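Local structure of flagellar pocket-related cytoskeletal protein (Trypanosoma brucei, 6SJQ) at residues Val10-Phe21 against Ala41-Pro51. The protein belongs to the flagellar pocket collar of trypanosomes, its N-terminal ubiquitin-fold domain carrying a long structured loop for protein binding. Numbering follows the deposited sequence. Where two conformers were deposited one is given.
Sequences VAADIFNNKVNF and AFSNEISLRRP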
loop_
_atom_site.group_PDB
_atom_site.type_symbol
_atom_site.label_atom_id
_atom_site.label_comp_id
_atom_site.label_asym_id
_atom_site.label_seq_id
_atom_site.Cartn_x
_atom_site.Cartn_y
_atom_site.Cartn_z
ATOM N N VAL A 10 4.419 1.104 2.092
ATOM C CA VAL A 10 3.440 0.402 1.262
ATOM C C VAL A 10 3.103 1.235 0.021
ATOM O O VAL A 10 2.672 2.396 0.126
ATOM C CB VAL A 10 2.173 0.076 2.065
ATOM C CG1 VAL A 10 1.362 -0.951 1.341
ATOM C CG2 VAL A 10 2.554 -0.462 3.436
ATOM N N ALA A 11 3.319 0.641 -1.148
ATOM C CA ALA A 11 3.079 1.330 -2.397
ATOM C C ALA A 11 1.933 0.697 -3.175
ATOM O O ALA A 11 1.628 -0.494 -3.022
ATOM C CB ALA A 11 4.362 1.350 -3.252
ATOM N N ALA A 12 1.286 1.521 -4.003
ATOM C CA ALA A 12 0.243 1.052 -4.911
ATOM C C ALA A 12 0.075 2.039 -6.060
ATOM O O ALA A 12 0.536 3.184 -5.979
ATOM C CB ALA A 12 -1.095 0.874 -4.170
ATOM N N ASP A 13 -0.593 1.596 -7.117
ATOM C CA ASP A 13 -0.949 2.515 -8.191
ATOM C C ASP A 13 -2.355 3.052 -8.004
ATOM O O ASP A 13 -3.324 2.297 -8.050
ATOM C CB ASP A 13 -0.771 1.855 -9.556
ATOM C CG ASP A 13 0.689 1.767 -9.949
ATOM O OD1 ASP A 13 1.292 2.829 -10.203
ATOM O OD2 ASP A 13 1.250 0.649 -9.974
ATOM N N ILE A 14 -2.455 4.360 -7.774
ATOM C CA ILE A 14 -3.757 5.000 -7.575
ATOM C C ILE A 14 -3.993 6.087 -8.638
ATOM O O ILE A 14 -3.261 7.077 -8.704
ATOM C CB ILE A 14 -3.865 5.623 -6.162
ATOM C CG1 ILE A 14 -3.465 4.609 -5.061
ATOM C CG2 ILE A 14 -5.254 6.211 -5.939
ATOM C CD1 ILE A 14 -4.459 3.482 -4.784
ATOM N N PHE A 15 -5.022 5.898 -9.452
ATOM C CA PHE A 15 -5.306 6.780 -10.606
ATOM C C PHE A 15 -4.081 7.138 -11.430
ATOM O O PHE A 15 -3.835 8.315 -11.681
ATOM C CB PHE A 15 -5.963 8.086 -10.150
ATOM C CG PHE A 15 -7.284 7.897 -9.498
ATOM C CD1 PHE A 15 -8.354 7.382 -10.209
ATOM C CD2 PHE A 15 -7.468 8.253 -8.176
ATOM C CE1 PHE A 15 -9.592 7.204 -9.607
ATOM C CE2 PHE A 15 -8.711 8.096 -7.560
ATOM C CZ PHE A 15 -9.774 7.564 -8.274
ATOM N N ASN A 16 -3.303 6.142 -11.831
ATOM C CA ASN A 16 -2.117 6.412 -12.658
ATOM C C ASN A 16 -0.997 7.228 -11.990
ATOM O O ASN A 16 -0.179 7.840 -12.679
ATOM C CB ASN A 16 -2.510 7.069 -13.996
ATOM C CG ASN A 16 -3.049 6.076 -15.007
ATOM O OD1 ASN A 16 -2.526 4.969 -15.155
ATOM N ND2 ASN A 16 -4.095 6.477 -15.726
ATOM N N ASN A 17 -0.968 7.254 -10.660
ATOM C CA ASN A 17 0.218 7.730 -9.944
ATOM C C ASN A 17 0.670 6.628 -9.006
ATOM O O ASN A 17 -0.163 5.949 -8.419
ATOM C CB ASN A 17 -0.093 8.990 -9.139
ATOM C CG ASN A 17 -0.451 10.171 -10.017
ATOM O OD1 ASN A 17 -1.599 10.620 -10.038
ATOM N ND2 ASN A 17 0.531 10.681 -10.752
ATOM N N LYS A 18 1.981 6.443 -8.863
ATOM C CA LYS A 18 2.507 5.520 -7.863
ATOM C C LYS A 18 2.551 6.246 -6.533
ATOM O O LYS A 18 3.146 7.317 -6.423
ATOM C CB LYS A 18 3.936 5.124 -8.216
ATOM C CG LYS A 18 4.069 3.844 -8.978
ATOM C CD LYS A 18 4.035 2.643 -8.059
ATOM C CE LYS A 18 4.416 1.422 -8.864
ATOM N NZ LYS A 18 3.904 1.541 -10.262
ATOM N N VAL A 19 1.913 5.683 -5.516
ATOM C CA VAL A 19 1.950 6.322 -4.206
ATOM C C VAL A 19 2.708 5.406 -3.267
ATOM O O VAL A 19 2.776 4.197 -3.477
ATOM C CB VAL A 19 0.548 6.639 -3.651
ATOM C CG1 VAL A 19 -0.223 7.548 -4.618
ATOM C CG2 VAL A 19 -0.225 5.370 -3.391
ATOM N N ASN A 20 3.349 5.988 -2.258
ATOM C CA ASN A 20 4.115 5.196 -1.301
ATOM C C ASN A 20 3.896 5.800 0.065
ATOM O O ASN A 20 4.225 6.974 0.281
ATOM C CB ASN A 20 5.606 5.219 -1.628
ATOM C CG ASN A 20 6.382 4.149 -0.878
ATOM O OD1 ASN A 20 5.799 3.161 -0.430
ATOM N ND2 ASN A 20 7.711 4.321 -0.766
ATOM N N PHE A 21 3.333 5.006 0.983
ATOM C CA PHE A 21 3.051 5.456 2.344
ATOM C C PHE A 21 3.894 4.762 3.410
ATOM O O PHE A 21 4.106 3.533 3.378
ATOM C CB PHE A 21 1.566 5.235 2.677
ATOM C CG PHE A 21 0.627 6.099 1.884
ATOM C CD1 PHE A 21 0.923 7.434 1.644
ATOM C CD2 PHE A 21 -0.570 5.580 1.394
ATOM C CE1 PHE A 21 0.051 8.232 0.924
ATOM C CE2 PHE A 21 -1.443 6.365 0.667
ATOM C CZ PHE A 21 -1.138 7.705 0.444
ATOM N N ALA A 41 -5.494 3.216 4.360
ATOM C CA ALA A 41 -4.693 4.341 3.839
ATOM C C ALA A 41 -4.959 4.584 2.354
ATOM O O ALA A 41 -5.133 5.722 1.917
ATOM C CB ALA A 41 -3.214 4.098 4.078
ATOM N N PHE A 42 -5.003 3.513 1.569
ATOM C CA PHE A 42 -5.214 3.668 0.129
ATOM C C PHE A 42 -6.655 4.071 -0.187
ATOM O O PHE A 42 -6.898 4.763 -1.181
ATOM C CB PHE A 42 -4.826 2.379 -0.614
ATOM C CG PHE A 42 -3.334 2.099 -0.629
ATOM C CD1 PHE A 42 -2.413 3.101 -0.907
ATOM C CD2 PHE A 42 -2.863 0.824 -0.384
ATOM C CE1 PHE A 42 -1.032 2.816 -0.915
ATOM C CE2 PHE A 42 -1.498 0.533 -0.403
ATOM C CZ PHE A 42 -0.588 1.528 -0.663
ATOM N N SER A 43 -7.606 3.631 0.639
ATOM C CA SER A 43 -9.007 4.014 0.432
ATOM C C SER A 43 -9.121 5.490 0.715
ATOM O O SER A 43 -9.830 6.203 -0.005
ATOM C CB SER A 43 -9.975 3.232 1.312
ATOM O OG SER A 43 -10.065 1.874 0.903
ATOM N N ASN A 44 -8.406 5.959 1.738
ATOM C CA ASN A 44 -8.383 7.394 2.033
ATOM C C ASN A 44 -7.762 8.192 0.904
ATOM O O ASN A 44 -8.257 9.270 0.563
ATOM C CB ASN A 44 -7.682 7.697 3.353
ATOM C CG ASN A 44 -8.523 7.295 4.549
ATOM O OD1 ASN A 44 -9.742 7.095 4.421
ATOM N ND2 ASN A 44 -7.886 7.172 5.718
ATOM N N GLU A 45 -6.693 7.659 0.309
ATOM C CA GLU A 45 -6.064 8.304 -0.845
ATOM C C GLU A 45 -7.014 8.347 -2.045
ATOM O O GLU A 45 -7.148 9.391 -2.686
ATOM C CB GLU A 45 -4.734 7.609 -1.191
ATOM C CG GLU A 45 -3.983 8.225 -2.370
ATOM C CD GLU A 45 -3.269 9.515 -2.033
ATOM O OE1 GLU A 45 -3.380 10.007 -0.887
ATOM O OE2 GLU A 45 -2.571 10.046 -2.922
ATOM N N ILE A 46 -7.679 7.231 -2.357
ATOM C CA ILE A 46 -8.703 7.239 -3.404
ATOM C C ILE A 46 -9.771 8.316 -3.182
ATOM O O ILE A 46 -10.093 9.063 -4.116
ATOM C CB ILE A 46 -9.398 5.870 -3.565
ATOM C CG1 ILE A 46 -8.406 4.852 -4.141
ATOM C CG2 ILE A 46 -10.662 5.985 -4.459
ATOM C CD1 ILE A 46 -8.946 3.398 -4.075
ATOM N N SER A 47 -10.298 8.412 -1.961
ATOM C CA SER A 47 -11.352 9.390 -1.667
ATOM C C SER A 47 -10.870 10.814 -1.918
ATOM O O SER A 47 -11.612 11.642 -2.486
ATOM C CB SER A 47 -11.821 9.271 -0.221
ATOM O OG SER A 47 -13.140 9.772 -0.112
ATOM N N LEU A 48 -9.645 11.092 -1.493
ATOM C CA LEU A 48 -9.027 12.403 -1.659
ATOM C C LEU A 48 -8.806 12.740 -3.133
ATOM O O LEU A 48 -9.067 13.871 -3.564
ATOM C CB LEU A 48 -7.670 12.410 -0.953
ATOM C CG LEU A 48 -6.868 13.677 -1.235
ATOM C CD1 LEU A 48 -7.580 14.900 -0.657
ATOM C CD2 LEU A 48 -5.485 13.544 -0.676
ATOM N N ARG A 49 -8.329 11.764 -3.902
ATOM C CA ARG A 49 -7.911 11.998 -5.300
ATOM C C ARG A 49 -9.036 11.835 -6.332
ATOM O O ARG A 49 -8.879 12.203 -7.501
ATOM C CB ARG A 49 -6.755 11.045 -5.691
ATOM C CG ARG A 49 -5.533 11.059 -4.793
ATOM C CD ARG A 49 -4.788 12.363 -4.871
ATOM N NE ARG A 49 -3.660 12.385 -3.943
ATOM C CZ ARG A 49 -2.943 13.473 -3.654
ATOM N NH1 ARG A 49 -3.240 14.637 -4.222
ATOM N NH2 ARG A 49 -1.931 13.394 -2.790
ATOM N N ARG A 50 -10.156 11.254 -5.912
ATOM C CA ARG A 50 -11.223 10.878 -6.828
ATOM C C ARG A 50 -11.654 12.051 -7.690
ATOM O O ARG A 50 -12.076 13.069 -7.161
ATOM C CB ARG A 50 -12.438 10.408 -6.043
ATOM C CG ARG A 50 -13.491 9.742 -6.893
ATOM C CD ARG A 50 -14.622 9.171 -6.032
ATOM N NE ARG A 50 -15.158 10.149 -5.088
ATOM C CZ ARG A 50 -16.048 11.090 -5.397
ATOM N NH1 ARG A 50 -16.503 11.205 -6.639
ATOM N NH2 ARG A 50 -16.473 11.928 -4.463
ATOM N N PRO A 51 -11.548 11.894 -9.011
ATOM C CA PRO A 51 -12.008 12.906 -9.968
ATOM C C PRO A 51 -13.535 13.006 -9.868
ATOM O O PRO A 51 -14.158 11.985 -9.595
ATOM C CB PRO A 51 -11.616 12.305 -11.321
ATOM C CG PRO A 51 -10.731 11.135 -11.036
ATOM C CD PRO A 51 -11.080 10.666 -9.672
#
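F42 drives its ring from the helix onto the hairpin and meets five of its side chains, those of V10, A12, I14, V19 and F21. A12 CB sits over one ring face, 3.7 Å from the F42 centroid and 17° off the normal, which satisfies a CH-pi contact. Around the ring, V10 CG1 reaches CE2, V19 CG2 lies 3.6 Å from F42 CE1, and F21 CD2 comes equally near that carbon. The F21 and F42 rings form an oblique pair with centroids 5.7 Å apart. I14 extends this apolar layer: its side chain crosses that of I46 at about a right angle, with I14 CG2, anti to the backbone N, 3.9 Å from I46 CG1. E45, buried on the same side and bent at chi2 (76°), brings OE1 to 3.5 Å from F21 CZ with its carboxylate plane steeply inclined to the ring. Strands 6-14 and 17-25 form the first hairpin of the ubiquitin fold, closed here by a type I' turn from I14 to N17, and helix 31-49 packs across its inner face. Van der Waals packing makes the contact, with no hydrogen bond between 10-21 and 41-51. Toward the helix end it is more open to solvent, although F15 remains extensively covered. There the F15 ring receives P51 CD over one face, 4.0 Å from its centroid, while I46 O lies at its edge and R49 CB approaches obliquely. Exposed R49 reaches back to E45: NE donates to OE2 at 2.8 Å, a nearly straight N-H...O bond (165°) that forms part of a salt bridge and enters from above the carboxylate plane, while R50, farther along, turns NH1 to V54 O.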